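PDB 5KZS: putative cell surface protein, similar to internalin proteins from Listeria monocytogenes EGD-e, which is of unknown function but is probably a leucine-rich-repeat cell-surface protein related to internalins such as InlP, which interacts with afadin and facilitates basement membrane crossing. Local coordinates for residues A[250-255]-A[335-340]; A[28-33]-A[51-56]; A[137-142]-A[162-167]; A[89-94]-A[120-125]; A[101-106]-A[128-133]. All blocks are in the same frame, centred on the assembly; numbering follows the deposited sequence.

Contact 1 of 5, residues A[250-255]-A[335-340]; sequences QIIKQG and WVLTVN
Thr-338 has both its backbone polar atoms engaged by the opposite strand: its N donates to Gln-250 O at 2.9 Å, and its O accepts Ile-252 N at 3.0 Å. The short pieces 250-252 and 335-339 run parallel, with 24° between their directions. Gln-250 N reaches Val-336 O at 3.2 Å. Beyond the paired strands the pattern continues, with Asn-340 N on Ile-252 O and Gln-254 N on the terminal carboxylate atom Asn-340 O (2.8 Å). Val-336 N is taken by the Asp-249 carboxylate, whereas Trp-335, Leu-337 and Val-339 spend their backbone bonds on strand 312-320. The Gln-250 amide does not serve this pair; its NE2 donates to Thr-259 O. On the face carrying Gln-250, Ile-252, Leu-337 and Val-339, Ile-252 CD1 meets Leu-337 CD2 at 3.9 Å with the side chains at about a right angle, while Ile-252 CG1 touches Val-339 CG2. Strand 243-252 is an outermost strand of this mixed sheet within the chain, next to the last strand, an arrangement consistent with the immunoglobulin-like domain that follows the repeats in internalins.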
# COMPACT_ATOMS: atom_id res chain seq x y z
N GLN A 250 -19.70 -1.50 28.01
CA GLN A 250 -19.71 -1.34 29.47
C GLN A 250 -21.12 -1.39 30.03
O GLN A 250 -22.10 -1.14 29.34
CB GLN A 250 -19.06 -0.02 29.89
CG GLN A 250 -17.54 -0.05 29.98
CD GLN A 250 -16.95 1.26 30.46
OE1 GLN A 250 -17.54 1.97 31.26
NE2 GLN A 250 -15.76 1.59 29.98
N ILE A 251 -21.17 -1.74 31.32
CA ILE A 251 -22.40 -1.70 32.11
C ILE A 251 -22.11 -0.79 33.32
O ILE A 251 -21.12 -1.00 34.04
CB ILE A 251 -22.85 -3.13 32.52
CG1 ILE A 251 -23.15 -3.98 31.27
CG2 ILE A 251 -24.09 -3.07 33.40
CD1 ILE A 251 -23.18 -5.48 31.51
N ILE A 252 -22.95 0.23 33.52
CA ILE A 252 -22.83 1.14 34.67
C ILE A 252 -24.17 1.25 35.38
O ILE A 252 -25.22 0.99 34.78
CB ILE A 252 -22.37 2.57 34.28
CG1 ILE A 252 -23.24 3.15 33.16
CG2 ILE A 252 -20.89 2.57 33.90
CD1 ILE A 252 -23.21 4.66 33.11
N LYS A 253 -24.12 1.65 36.64
CA LYS A 253 -25.33 1.89 37.42
C LYS A 253 -25.75 3.35 37.22
O LYS A 253 -24.91 4.25 37.19
CB LYS A 253 -25.11 1.52 38.90
CG LYS A 253 -24.51 0.12 39.03
CD LYS A 253 -24.79 -0.58 40.37
CE LYS A 253 -24.23 -2.01 40.34
NZ LYS A 253 -24.72 -2.88 41.44
N GLN A 254 -27.06 3.54 37.05
CA GLN A 254 -27.67 4.85 36.87
C GLN A 254 -27.07 5.90 37.81
O GLN A 254 -26.92 5.66 39.01
CB GLN A 254 -29.18 4.76 37.12
CG GLN A 254 -30.00 5.67 36.22
CD GLN A 254 -31.32 6.10 36.84
OE1 GLN A 254 -31.67 7.28 36.78
NE2 GLN A 254 -32.07 5.14 37.42
N GLY A 255 -26.71 7.06 37.25
CA GLY A 255 -26.09 8.12 38.03
C GLY A 255 -24.56 8.15 38.00
O GLY A 255 -23.96 9.11 38.49
N TRP A 335 -19.02 2.37 21.16
CA TRP A 335 -19.31 1.25 22.05
C TRP A 335 -20.75 1.33 22.55
O TRP A 335 -21.37 2.39 22.51
CB TRP A 335 -18.34 1.19 23.24
CG TRP A 335 -18.55 2.24 24.26
CD1 TRP A 335 -19.20 2.10 25.45
CD2 TRP A 335 -18.12 3.60 24.20
NE1 TRP A 335 -19.20 3.28 26.14
CE2 TRP A 335 -18.54 4.22 25.39
CE3 TRP A 335 -17.42 4.35 23.25
CZ2 TRP A 335 -18.28 5.58 25.67
CZ3 TRP A 335 -17.17 5.71 23.52
CH2 TRP A 335 -17.60 6.30 24.72
N VAL A 336 -21.27 0.19 22.99
CA VAL A 336 -22.59 0.11 23.60
C VAL A 336 -22.42 0.24 25.11
O VAL A 336 -21.61 -0.48 25.70
CB VAL A 336 -23.29 -1.23 23.26
CG1 VAL A 336 -24.60 -1.38 24.04
CG2 VAL A 336 -23.54 -1.33 21.76
N LEU A 337 -23.17 1.16 25.71
CA LEU A 337 -23.23 1.34 27.17
C LEU A 337 -24.62 1.01 27.72
O LEU A 337 -25.60 1.67 27.37
CB LEU A 337 -22.90 2.79 27.54
CG LEU A 337 -22.74 3.11 29.02
CD1 LEU A 337 -21.47 2.48 29.57
CD2 LEU A 337 -22.71 4.62 29.23
N THR A 338 -24.68 -0.02 28.57
CA THR A 338 -25.93 -0.41 29.22
C THR A 338 -26.00 0.26 30.59
O THR A 338 -25.07 0.16 31.39
CB THR A 338 -26.03 -1.93 29.33
OG1 THR A 338 -26.04 -2.49 28.01
CG2 THR A 338 -27.30 -2.36 30.09
N VAL A 339 -27.10 0.97 30.83
CA VAL A 339 -27.37 1.61 32.11
C VAL A 339 -28.52 0.86 32.77
O VAL A 339 -29.58 0.69 32.15
CB VAL A 339 -27.71 3.10 31.93
CG1 VAL A 339 -28.04 3.76 33.27
CG2 VAL A 339 -26.56 3.83 31.25
N ASN A 340 -28.30 0.40 34.00
CA ASN A 340 -29.33 -0.26 34.82
C ASN A 340 -29.35 0.30 36.24
O ASN A 340 -28.61 1.23 36.59
CB ASN A 340 -29.15 -1.79 34.84
CG ASN A 340 -27.69 -2.22 34.94
OD1 ASN A 340 -27.14 -2.77 33.98
ND2 ASN A 340 -27.06 -1.97 36.08
OXT ASN A 340 -30.12 -0.14 37.09

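Contact 2 of 5, residues A[28-33]-A[51-56]; sequences AKNLNK and LGFETE
Asn-30 points its carboxamide from the last turn of helix 21-31 at the backbone of Gly-52. With CG anti to its own carbonyl carbon (chi1 -74°), the amide faces both polar atoms of one residue: OD1 accepts Gly-52 N at 2.8 Å, and ND2 donates to Gly-52 O at 2.7 Å. The second bond lies close to the amide plane of Asn-30 and falls on a lone pair of the carbonyl, while the donor of the first is tilted 33° from the plane of the Asn-30 carbonyl. The side chain thereby satisfies the N and O of Gly-52 on strand 50-53, the outermost strand of the parallel repeat sheet, where the helical N-terminal cap characteristic of internalins packs on the repeats. The Phe-53 ring comes near obliquely, its CE1 4.3 Å from Asn-30 ND2. Lys-29 and Glu-54 pass each other at a slant, Lys-29 CD lying 4.0 Å from Glu-54 OE1; their charged ends remain beyond salt-bridge distance. One turn earlier in the helix, the Asp-26 carboxylate is hydrogen-bonded to Glu-54 N through OD2 and to Thr-55 OG1 through OD1.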
# COMPACT_ATOMS: atom_id res chain seq x y z
N ALA A 28 6.82 -1.43 -32.30
CA ALA A 28 6.93 -0.45 -33.39
C ALA A 28 6.87 0.95 -32.84
O ALA A 28 7.73 1.77 -33.14
CB ALA A 28 5.81 -0.64 -34.40
N LYS A 29 5.86 1.18 -32.00
CA LYS A 29 5.71 2.44 -31.29
C LYS A 29 6.92 2.75 -30.40
O LYS A 29 7.41 3.86 -30.42
CB LYS A 29 4.43 2.44 -30.45
CG LYS A 29 3.96 3.85 -30.11
CD LYS A 29 3.37 3.97 -28.72
CE LYS A 29 2.66 5.31 -28.54
NZ LYS A 29 2.05 5.38 -27.19
N ASN A 30 7.44 1.77 -29.67
CA ASN A 30 8.62 2.01 -28.83
C ASN A 30 9.87 2.42 -29.61
O ASN A 30 10.70 3.17 -29.11
CB ASN A 30 8.93 0.78 -27.97
CG ASN A 30 7.94 0.59 -26.82
OD1 ASN A 30 7.65 1.51 -26.07
ND2 ASN A 30 7.44 -0.63 -26.66
N LEU A 31 10.00 1.92 -30.84
CA LEU A 31 11.14 2.17 -31.73
C LEU A 31 10.91 3.33 -32.70
O LEU A 31 11.79 3.66 -33.50
CB LEU A 31 11.42 0.92 -32.55
CG LEU A 31 12.09 -0.25 -31.83
CD1 LEU A 31 11.70 -1.56 -32.48
CD2 LEU A 31 13.61 -0.07 -31.81
N ASN A 32 9.71 3.90 -32.65
CA ASN A 32 9.32 5.02 -33.49
C ASN A 32 9.31 4.63 -34.97
O ASN A 32 9.89 5.32 -35.81
CB ASN A 32 10.20 6.24 -33.19
CG ASN A 32 9.38 7.44 -32.81
OD1 ASN A 32 9.19 7.73 -31.62
ND2 ASN A 32 8.82 8.12 -33.82
N LYS A 33 8.65 3.52 -35.26
CA LYS A 33 8.50 3.01 -36.61
C LYS A 33 7.02 2.92 -36.94
O LYS A 33 6.23 2.51 -36.10
CB LYS A 33 9.17 1.64 -36.73
CG LYS A 33 10.67 1.65 -36.47
CD LYS A 33 11.48 2.03 -37.70
CE LYS A 33 12.91 2.41 -37.34
NZ LYS A 33 13.81 2.33 -38.52
N LEU A 51 10.57 0.93 -22.47
CA LEU A 51 9.63 0.11 -23.24
C LEU A 51 8.24 0.24 -22.65
O LEU A 51 8.02 -0.16 -21.51
CB LEU A 51 10.07 -1.36 -23.18
CG LEU A 51 11.42 -1.73 -23.82
CD1 LEU A 51 11.71 -3.20 -23.58
CD2 LEU A 51 11.44 -1.43 -25.31
N GLY A 52 7.30 0.80 -23.40
CA GLY A 52 5.89 0.84 -23.01
C GLY A 52 5.10 -0.26 -23.69
O GLY A 52 5.47 -0.72 -24.77
N PHE A 53 4.00 -0.69 -23.06
CA PHE A 53 3.11 -1.70 -23.63
C PHE A 53 1.69 -1.35 -23.28
O PHE A 53 1.41 -0.95 -22.16
CB PHE A 53 3.45 -3.11 -23.10
CG PHE A 53 4.86 -3.52 -23.39
CD1 PHE A 53 5.18 -4.09 -24.61
CD2 PHE A 53 5.88 -3.24 -22.48
CE1 PHE A 53 6.49 -4.41 -24.90
CE2 PHE A 53 7.19 -3.56 -22.77
CZ PHE A 53 7.50 -4.15 -23.98
N GLU A 54 0.79 -1.50 -24.24
CA GLU A 54 -0.61 -1.10 -24.06
C GLU A 54 -1.66 -1.98 -24.75
O GLU A 54 -2.84 -1.88 -24.42
CB GLU A 54 -0.80 0.39 -24.46
CG GLU A 54 -0.28 0.78 -25.85
CD GLU A 54 1.24 0.97 -25.94
OE1 GLU A 54 1.82 0.68 -27.03
OE2 GLU A 54 1.86 1.39 -24.93
N THR A 55 -1.27 -2.82 -25.70
CA THR A 55 -2.22 -3.63 -26.45
C THR A 55 -2.63 -4.81 -25.59
O THR A 55 -1.78 -5.60 -25.14
CB THR A 55 -1.62 -4.12 -27.78
OG1 THR A 55 -0.93 -3.03 -28.40
CG2 THR A 55 -2.70 -4.63 -28.73
N GLU A 56 -3.94 -4.95 -25.37
CA GLU A 56 -4.45 -5.90 -24.38
C GLU A 56 -4.48 -7.37 -24.82
O GLU A 56 -4.86 -8.23 -24.03
CB GLU A 56 -5.82 -5.44 -23.87
CG GLU A 56 -5.81 -4.03 -23.26
CD GLU A 56 -6.68 -3.86 -22.03
OE1 GLU A 56 -7.25 -4.85 -21.53
OE2 GLU A 56 -6.79 -2.71 -21.54

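Contact 3 of 5, residues A[137-142]-A[162-167]; sequences GAIPDF and DVPDFH
Segments 137-142 and 162-167 run side by side with end-to-end directions 11° apart, joined through the backbone by Ile-139 N donating to Asp-162 O at 2.9 Å. At the other end Asp-141, with CG anti to its backbone N (chi1 -173°), brings its carboxylate up to the backbone N and the ring edge of His-167. OD1 accepts His-167 N at 2.9 Å, and OD2 accepts His-167 ND1 at 2.6 Å through its syn lone pair, so the carboxylate grips the residue at two points; the ND1 bond, in the imidazole plane, bears on the ring's rotation. Asp-165 repeats the pattern by accepting Gln-189 N. Between these ends the contact is mainly apolar. The Phe-142 and Phe-166 ring planes are nearly parallel (4°) and meet rim to rim, Phe-142 CE2 lying 3.6 Å from Phe-166 CE1. Ile-139 CG2 reaches the edge of the Phe-166 ring, and Pro-164 CG rests against Ile-139 O. The matching Pro-Asp-Phe sequences probably occupy equivalent positions in successive leucine-rich repeats, one loop preceding strand 150-152 and the other strand 174-176.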
# COMPACT_ATOMS: atom_id res chain seq x y z
N GLY A 137 -1.23 -15.07 -5.37
CA GLY A 137 -0.34 -15.56 -4.34
C GLY A 137 0.15 -14.47 -3.39
O GLY A 137 -0.64 -13.61 -2.88
N ALA A 138 1.48 -14.49 -3.20
CA ALA A 138 2.15 -13.79 -2.13
C ALA A 138 3.33 -13.03 -2.67
O ALA A 138 3.74 -13.22 -3.83
CB ALA A 138 2.65 -14.80 -1.10
N ILE A 139 3.92 -12.22 -1.81
CA ILE A 139 5.10 -11.46 -2.18
C ILE A 139 6.27 -12.36 -1.88
O ILE A 139 6.39 -12.85 -0.77
CB ILE A 139 5.22 -10.14 -1.40
CG1 ILE A 139 3.92 -9.35 -1.50
CG2 ILE A 139 6.38 -9.30 -1.94
CD1 ILE A 139 3.83 -8.22 -0.50
N PRO A 140 7.14 -12.58 -2.87
CA PRO A 140 8.29 -13.41 -2.57
C PRO A 140 9.29 -12.65 -1.71
O PRO A 140 9.39 -11.42 -1.79
CB PRO A 140 8.87 -13.69 -3.95
CG PRO A 140 8.55 -12.45 -4.72
CD PRO A 140 7.24 -11.95 -4.20
N ASP A 141 10.00 -13.39 -0.87
CA ASP A 141 11.12 -12.87 -0.13
C ASP A 141 12.35 -12.79 -1.06
O ASP A 141 13.15 -13.73 -1.15
CB ASP A 141 11.39 -13.79 1.05
CG ASP A 141 12.43 -13.26 1.99
OD1 ASP A 141 12.96 -12.14 1.75
OD2 ASP A 141 12.71 -13.97 2.98
N PHE A 142 12.48 -11.64 -1.72
CA PHE A 142 13.34 -11.46 -2.91
C PHE A 142 14.79 -11.85 -2.69
O PHE A 142 15.40 -11.39 -1.73
CB PHE A 142 13.35 -10.01 -3.39
CG PHE A 142 11.99 -9.41 -3.57
CD1 PHE A 142 11.21 -9.73 -4.68
CD2 PHE A 142 11.47 -8.53 -2.64
CE1 PHE A 142 9.96 -9.16 -4.86
CE2 PHE A 142 10.22 -7.97 -2.80
CZ PHE A 142 9.46 -8.29 -3.91
N ASP A 162 0.52 -12.83 2.88
CA ASP A 162 1.25 -12.45 1.65
C ASP A 162 2.57 -11.70 1.89
O ASP A 162 3.39 -11.60 0.99
CB ASP A 162 0.38 -11.60 0.71
CG ASP A 162 -0.89 -12.32 0.24
OD1 ASP A 162 -0.93 -13.57 0.23
OD2 ASP A 162 -1.87 -11.62 -0.13
N VAL A 163 2.77 -11.17 3.09
CA VAL A 163 3.94 -10.34 3.38
C VAL A 163 5.00 -11.08 4.19
O VAL A 163 4.77 -11.39 5.34
CB VAL A 163 3.52 -9.10 4.16
CG1 VAL A 163 4.69 -8.13 4.32
CG2 VAL A 163 2.33 -8.42 3.47
N PRO A 164 6.18 -11.34 3.59
CA PRO A 164 7.27 -12.02 4.29
C PRO A 164 8.15 -11.02 5.05
O PRO A 164 8.09 -9.81 4.77
CB PRO A 164 8.07 -12.62 3.15
CG PRO A 164 7.96 -11.59 2.08
CD PRO A 164 6.59 -10.98 2.21
N ASP A 165 8.97 -11.52 5.98
CA ASP A 165 9.93 -10.66 6.66
C ASP A 165 11.18 -10.54 5.80
O ASP A 165 12.14 -11.27 5.99
CB ASP A 165 10.30 -11.21 8.03
CG ASP A 165 11.36 -10.37 8.73
OD1 ASP A 165 11.66 -9.25 8.25
OD2 ASP A 165 11.90 -10.85 9.77
N PHE A 166 11.17 -9.55 4.90
CA PHE A 166 12.14 -9.47 3.81
C PHE A 166 13.61 -9.54 4.26
O PHE A 166 14.09 -8.64 4.96
CB PHE A 166 11.95 -8.18 3.02
CG PHE A 166 10.60 -8.05 2.37
CD1 PHE A 166 10.31 -8.70 1.18
CD2 PHE A 166 9.62 -7.23 2.93
CE1 PHE A 166 9.07 -8.56 0.57
CE2 PHE A 166 8.38 -7.09 2.32
CZ PHE A 166 8.11 -7.75 1.14
N HIS A 167 14.31 -10.59 3.83
CA HIS A 167 15.69 -10.87 4.28
C HIS A 167 16.78 -10.27 3.38
O HIS A 167 17.82 -9.81 3.88
CB HIS A 167 15.93 -12.38 4.43
CG HIS A 167 15.09 -13.02 5.50
ND1 HIS A 167 13.90 -13.66 5.23
CD2 HIS A 167 15.26 -13.09 6.84
CE1 HIS A 167 13.37 -14.10 6.36
NE2 HIS A 167 14.18 -13.76 7.35

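Contact 4 of 5, residues A[89-94]-A[120-125]; sequences FPDIST and QNYPEM
In the loops that join successive parallel strands of the leucine-rich-repeat domain, Asp-91 and Pro-90 of one loop are bound by Gln-120, Asn-121 and Tyr-122 of the next. The phenol of Tyr-122 reaches across as a two-way link: its OH donates to Pro-90 O at 2.6 Å and accepts Ile-92 N at 3.1 Å, so a single oxygen bridges the two peptide groups around Asp-91. Pro-90 O lies in the plane of the tyrosine ring at its edge, and Phe-89 CE2 comes within 3.5 Å of Tyr-122 OH, the two side chains crossing at about a right angle. Asp-91 holds CG anti to its backbone N (chi1 -171°), which carries the carboxylate to the start of segment 120-125. OD2 accepts Gln-120 N at 3.0 Å in a nearly straight bond, while OD1 takes Asn-121 N at 3.0 Å on its syn lone pair and, more weakly, Asn-121 ND2. The carboxylate and amide planes are turned 60° apart. Asn-121 CB sits close to Ile-92 O. Helix 60-64 lies near, Met-63 touching Phe-89 and Pro-90, and Tyr-119 bonds Phe-89 O through its own hydroxyl. Two sound N-H bonds and a weak third are likely to favour the ionised form of the carboxylate, and together with the bridging phenol they tie the loops by directed polar bonds as well as by packing.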
# COMPACT_ATOMS: atom_id res chain seq x y z
N PHE A 89 4.97 -9.75 -15.80
CA PHE A 89 6.07 -9.45 -16.71
C PHE A 89 7.15 -10.49 -16.43
O PHE A 89 7.52 -10.69 -15.27
CB PHE A 89 6.62 -8.05 -16.50
CG PHE A 89 7.60 -7.63 -17.56
CD1 PHE A 89 7.14 -7.20 -18.81
CD2 PHE A 89 8.97 -7.71 -17.33
CE1 PHE A 89 8.03 -6.84 -19.81
CE2 PHE A 89 9.87 -7.33 -18.33
CZ PHE A 89 9.40 -6.90 -19.56
N PRO A 90 7.65 -11.17 -17.49
CA PRO A 90 8.51 -12.33 -17.26
C PRO A 90 9.94 -11.97 -16.85
O PRO A 90 10.35 -10.81 -16.91
CB PRO A 90 8.50 -13.03 -18.62
CG PRO A 90 8.29 -11.94 -19.61
CD PRO A 90 7.47 -10.89 -18.93
N ASP A 91 10.67 -13.01 -16.43
CA ASP A 91 12.04 -12.90 -15.96
C ASP A 91 12.96 -13.28 -17.11
O ASP A 91 13.44 -14.41 -17.17
CB ASP A 91 12.24 -13.84 -14.76
CG ASP A 91 13.58 -13.66 -14.05
OD1 ASP A 91 14.39 -12.77 -14.41
OD2 ASP A 91 13.82 -14.42 -13.07
N ILE A 92 13.20 -12.34 -18.01
CA ILE A 92 14.02 -12.58 -19.20
C ILE A 92 15.42 -12.02 -19.04
O ILE A 92 15.65 -11.08 -18.29
CB ILE A 92 13.35 -12.00 -20.47
CG1 ILE A 92 13.39 -10.46 -20.52
CG2 ILE A 92 11.91 -12.49 -20.57
CD1 ILE A 92 12.87 -9.88 -21.83
N SER A 93 16.35 -12.58 -19.80
CA SER A 93 17.77 -12.22 -19.67
C SER A 93 18.21 -11.11 -20.63
O SER A 93 19.39 -10.75 -20.64
CB SER A 93 18.61 -13.48 -19.90
OG SER A 93 18.35 -14.01 -21.18
N THR A 94 17.29 -10.57 -21.43
CA THR A 94 17.65 -9.54 -22.42
C THR A 94 17.46 -8.10 -21.97
O THR A 94 17.55 -7.22 -22.80
CB THR A 94 16.87 -9.73 -23.73
OG1 THR A 94 15.46 -9.71 -23.48
CG2 THR A 94 17.25 -11.03 -24.41
N GLN A 120 15.43 -12.94 -11.02
CA GLN A 120 16.87 -13.20 -11.00
C GLN A 120 17.66 -12.39 -12.05
O GLN A 120 18.85 -12.11 -11.84
CB GLN A 120 17.12 -14.70 -11.22
CG GLN A 120 16.44 -15.60 -10.20
CD GLN A 120 16.95 -15.36 -8.79
OE1 GLN A 120 18.14 -15.53 -8.52
NE2 GLN A 120 16.07 -14.94 -7.88
N ASN A 121 17.02 -12.02 -13.17
CA ASN A 121 17.71 -11.36 -14.29
C ASN A 121 17.74 -9.83 -14.27
O ASN A 121 18.33 -9.22 -15.16
CB ASN A 121 17.15 -11.85 -15.62
CG ASN A 121 17.37 -13.34 -15.82
OD1 ASN A 121 18.51 -13.79 -15.98
ND2 ASN A 121 16.29 -14.10 -15.82
N TYR A 122 17.13 -9.22 -13.26
CA TYR A 122 17.17 -7.76 -13.07
C TYR A 122 17.90 -7.41 -11.75
O TYR A 122 17.26 -6.94 -10.79
CB TYR A 122 15.75 -7.18 -13.12
CG TYR A 122 14.88 -7.77 -14.21
CD1 TYR A 122 15.33 -7.86 -15.53
CD2 TYR A 122 13.60 -8.25 -13.93
CE1 TYR A 122 14.54 -8.41 -16.53
CE2 TYR A 122 12.79 -8.79 -14.93
CZ TYR A 122 13.27 -8.87 -16.23
OH TYR A 122 12.48 -9.41 -17.22
N PRO A 123 19.23 -7.66 -11.68
CA PRO A 123 19.99 -7.36 -10.45
C PRO A 123 20.20 -5.87 -10.15
O PRO A 123 20.62 -5.53 -9.05
CB PRO A 123 21.35 -8.03 -10.71
CG PRO A 123 21.49 -8.00 -12.20
CD PRO A 123 20.11 -8.25 -12.72
N GLU A 124 19.94 -4.99 -11.13
CA GLU A 124 20.09 -3.54 -10.93
C GLU A 124 18.75 -2.82 -10.63
O GLU A 124 18.69 -1.59 -10.64
CB GLU A 124 20.79 -2.94 -12.15
CG GLU A 124 22.25 -3.33 -12.26
CD GLU A 124 22.96 -2.69 -13.44
OE1 GLU A 124 22.33 -1.86 -14.15
OE2 GLU A 124 24.16 -3.01 -13.66
N MSE A 125 17.70 -3.60 -10.32
CA MSE A 125 16.33 -3.10 -10.12
C MSE A 125 16.30 -2.27 -8.87
O MSE A 125 16.90 -2.63 -7.85
CB MSE A 125 15.39 -4.31 -10.02
CG MSE A 125 13.92 -3.97 -9.86
SE MSE A 125 13.10 -3.46 -11.56
CE MSE A 125 12.03 -5.10 -11.73

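Contact 5 of 5, residues A[101-106]-A[128-133]; sequences LFFNTP and ITMSGS
Thr-129 O receives Phe-103 N at 2.9 Å, nearly along the C=O axis. One step back, Leu-101 O accepts Thr-129 N at 3.2 Å and also meets Ile-128 CA in a C-H contact, so this carbonyl is held by a bond and a weaker contact. Leu-101 and Phe-102 pair with Ile-128 and Thr-129 in parallel register. On one face Phe-102, with CG anti to its backbone N (chi1 -179°), lays CD2 against Thr-129 CB at 3.5 Å, the two side chains passing at a slant; on the other, Leu-101 CD2 faces Ile-128 CG2. The pair belongs to the parallel sheet that lines the concave side of a leucine-rich-repeat solenoid, with Leu-101 and Ile-128 directed to the core. At the end of strand 100-103, Phe-103 CD1 packs on CG of selenomethionine Met-130 at 3.7 Å, side chains pointing the same way, and Phe-82 meets the Phe-103 ring edge-to-face. Gly-132, third residue of a type II turn from Met-130 to Ser-133, has backbone angles that by themselves call for glycine, and Thr-105 CB is 4.0 Å from Gly-132 CA. Pro-106 CD approaches Gly-132 O at 3.5 Å. Ser-131 OG accepts from Ala-154 N and makes a weak bond to Tyr-152 O.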
# COMPACT_ATOMS: atom_id res chain seq x y z
N LEU A 101 10.36 -1.37 -12.95
CA LEU A 101 9.21 -2.05 -13.54
C LEU A 101 7.97 -1.31 -13.03
O LEU A 101 7.85 -1.11 -11.83
CB LEU A 101 9.19 -3.52 -13.09
CG LEU A 101 7.90 -4.31 -13.32
CD1 LEU A 101 7.61 -4.43 -14.80
CD2 LEU A 101 8.03 -5.68 -12.70
N PHE A 102 7.07 -0.92 -13.94
CA PHE A 102 5.86 -0.18 -13.59
C PHE A 102 4.61 -0.70 -14.31
O PHE A 102 4.51 -0.58 -15.52
CB PHE A 102 6.05 1.31 -13.90
CG PHE A 102 4.87 2.17 -13.54
CD1 PHE A 102 3.86 2.43 -14.48
CD2 PHE A 102 4.75 2.72 -12.27
CE1 PHE A 102 2.76 3.20 -14.16
CE2 PHE A 102 3.65 3.50 -11.93
CZ PHE A 102 2.65 3.73 -12.88
N PHE A 103 3.68 -1.28 -13.55
CA PHE A 103 2.30 -1.47 -14.02
C PHE A 103 1.48 -0.26 -13.57
O PHE A 103 1.45 0.08 -12.40
CB PHE A 103 1.67 -2.73 -13.45
CG PHE A 103 2.25 -4.00 -14.00
CD1 PHE A 103 3.50 -4.45 -13.57
CD2 PHE A 103 1.55 -4.75 -14.95
CE1 PHE A 103 4.03 -5.63 -14.07
CE2 PHE A 103 2.08 -5.92 -15.45
CZ PHE A 103 3.32 -6.36 -15.02
N ASN A 104 0.82 0.37 -14.53
CA ASN A 104 -0.13 1.44 -14.29
C ASN A 104 -1.38 0.77 -13.70
O ASN A 104 -1.59 -0.42 -13.93
CB ASN A 104 -0.40 2.14 -15.64
CG ASN A 104 -1.29 3.36 -15.53
OD1 ASN A 104 -0.96 4.35 -14.86
ND2 ASN A 104 -2.42 3.31 -16.22
N THR A 105 -2.19 1.50 -12.95
CA THR A 105 -3.39 0.89 -12.37
C THR A 105 -4.46 0.84 -13.46
O THR A 105 -4.52 1.74 -14.29
CB THR A 105 -3.92 1.57 -11.06
OG1 THR A 105 -5.08 2.35 -11.33
CG2 THR A 105 -2.84 2.42 -10.33
N PRO A 106 -5.30 -0.22 -13.50
CA PRO A 106 -6.30 -0.23 -14.57
C PRO A 106 -7.36 0.87 -14.46
O PRO A 106 -7.44 1.54 -13.43
CB PRO A 106 -6.96 -1.61 -14.44
CG PRO A 106 -5.96 -2.45 -13.75
CD PRO A 106 -5.20 -1.54 -12.84
N ILE A 128 9.69 -1.00 -8.03
CA ILE A 128 8.62 -1.84 -8.58
C ILE A 128 7.28 -1.30 -8.12
O ILE A 128 7.10 -0.97 -6.94
CB ILE A 128 8.72 -3.33 -8.14
CG1 ILE A 128 10.05 -3.91 -8.62
CG2 ILE A 128 7.54 -4.16 -8.68
CD1 ILE A 128 10.26 -5.38 -8.27
N THR A 129 6.34 -1.25 -9.05
CA THR A 129 5.05 -0.67 -8.80
C THR A 129 4.00 -1.53 -9.48
O THR A 129 3.95 -1.57 -10.70
CB THR A 129 4.99 0.77 -9.37
OG1 THR A 129 6.10 1.55 -8.87
CG2 THR A 129 3.68 1.44 -8.99
N MSE A 130 3.19 -2.22 -8.69
CA MSE A 130 2.12 -3.07 -9.25
C MSE A 130 0.73 -2.75 -8.78
O MSE A 130 -0.23 -3.51 -9.04
CB MSE A 130 2.52 -4.47 -8.89
CG MSE A 130 3.60 -4.87 -9.90
SE MSE A 130 4.32 -6.56 -9.26
CE MSE A 130 2.87 -7.65 -10.04
N SER A 131 0.61 -1.58 -8.15
CA SER A 131 -0.56 -1.17 -7.42
C SER A 131 -1.78 -1.19 -8.31
O SER A 131 -1.67 -0.95 -9.50
CB SER A 131 -0.34 0.24 -6.87
OG SER A 131 0.89 0.35 -6.16
N GLY A 132 -2.94 -1.50 -7.76
CA GLY A 132 -4.21 -1.43 -8.49
C GLY A 132 -4.70 -2.73 -9.07
O GLY A 132 -5.82 -2.80 -9.59
N SER A 133 -3.88 -3.78 -8.98
CA SER A 133 -4.23 -5.11 -9.46
C SER A 133 -4.17 -6.13 -8.31
O SER A 133 -3.28 -6.07 -7.45
CB SER A 133 -3.28 -5.50 -10.59
OG SER A 133 -3.32 -4.54 -11.63

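Overall arrangement
From the N-terminal cap, contact 2 is followed along the chain by the interleaved contacts 4 and 5, then by contact 3; contact 1 lies in a separate C-terminal sheet, about 67 Å from contact 2 between centres. Contacts 2 and 5 reach the same parallel sheet, at its first strand and further in; contacts 3 and 4 join loops connecting its strands. Contacts 4 and 5 touch, Met-125 and Phe-89 packing on Leu-101 and Phe-103. Backbone bonding dominates contacts 1 and 5, whereas side chains grip peptide groups in the others: an amide in 2, an aspartate that also holds a histidine ring in 3, an aspartate and a phenol in 4. All are partly buried, with apolar packing in 1, 3, 4 and 5 and a chiefly polar contact 2.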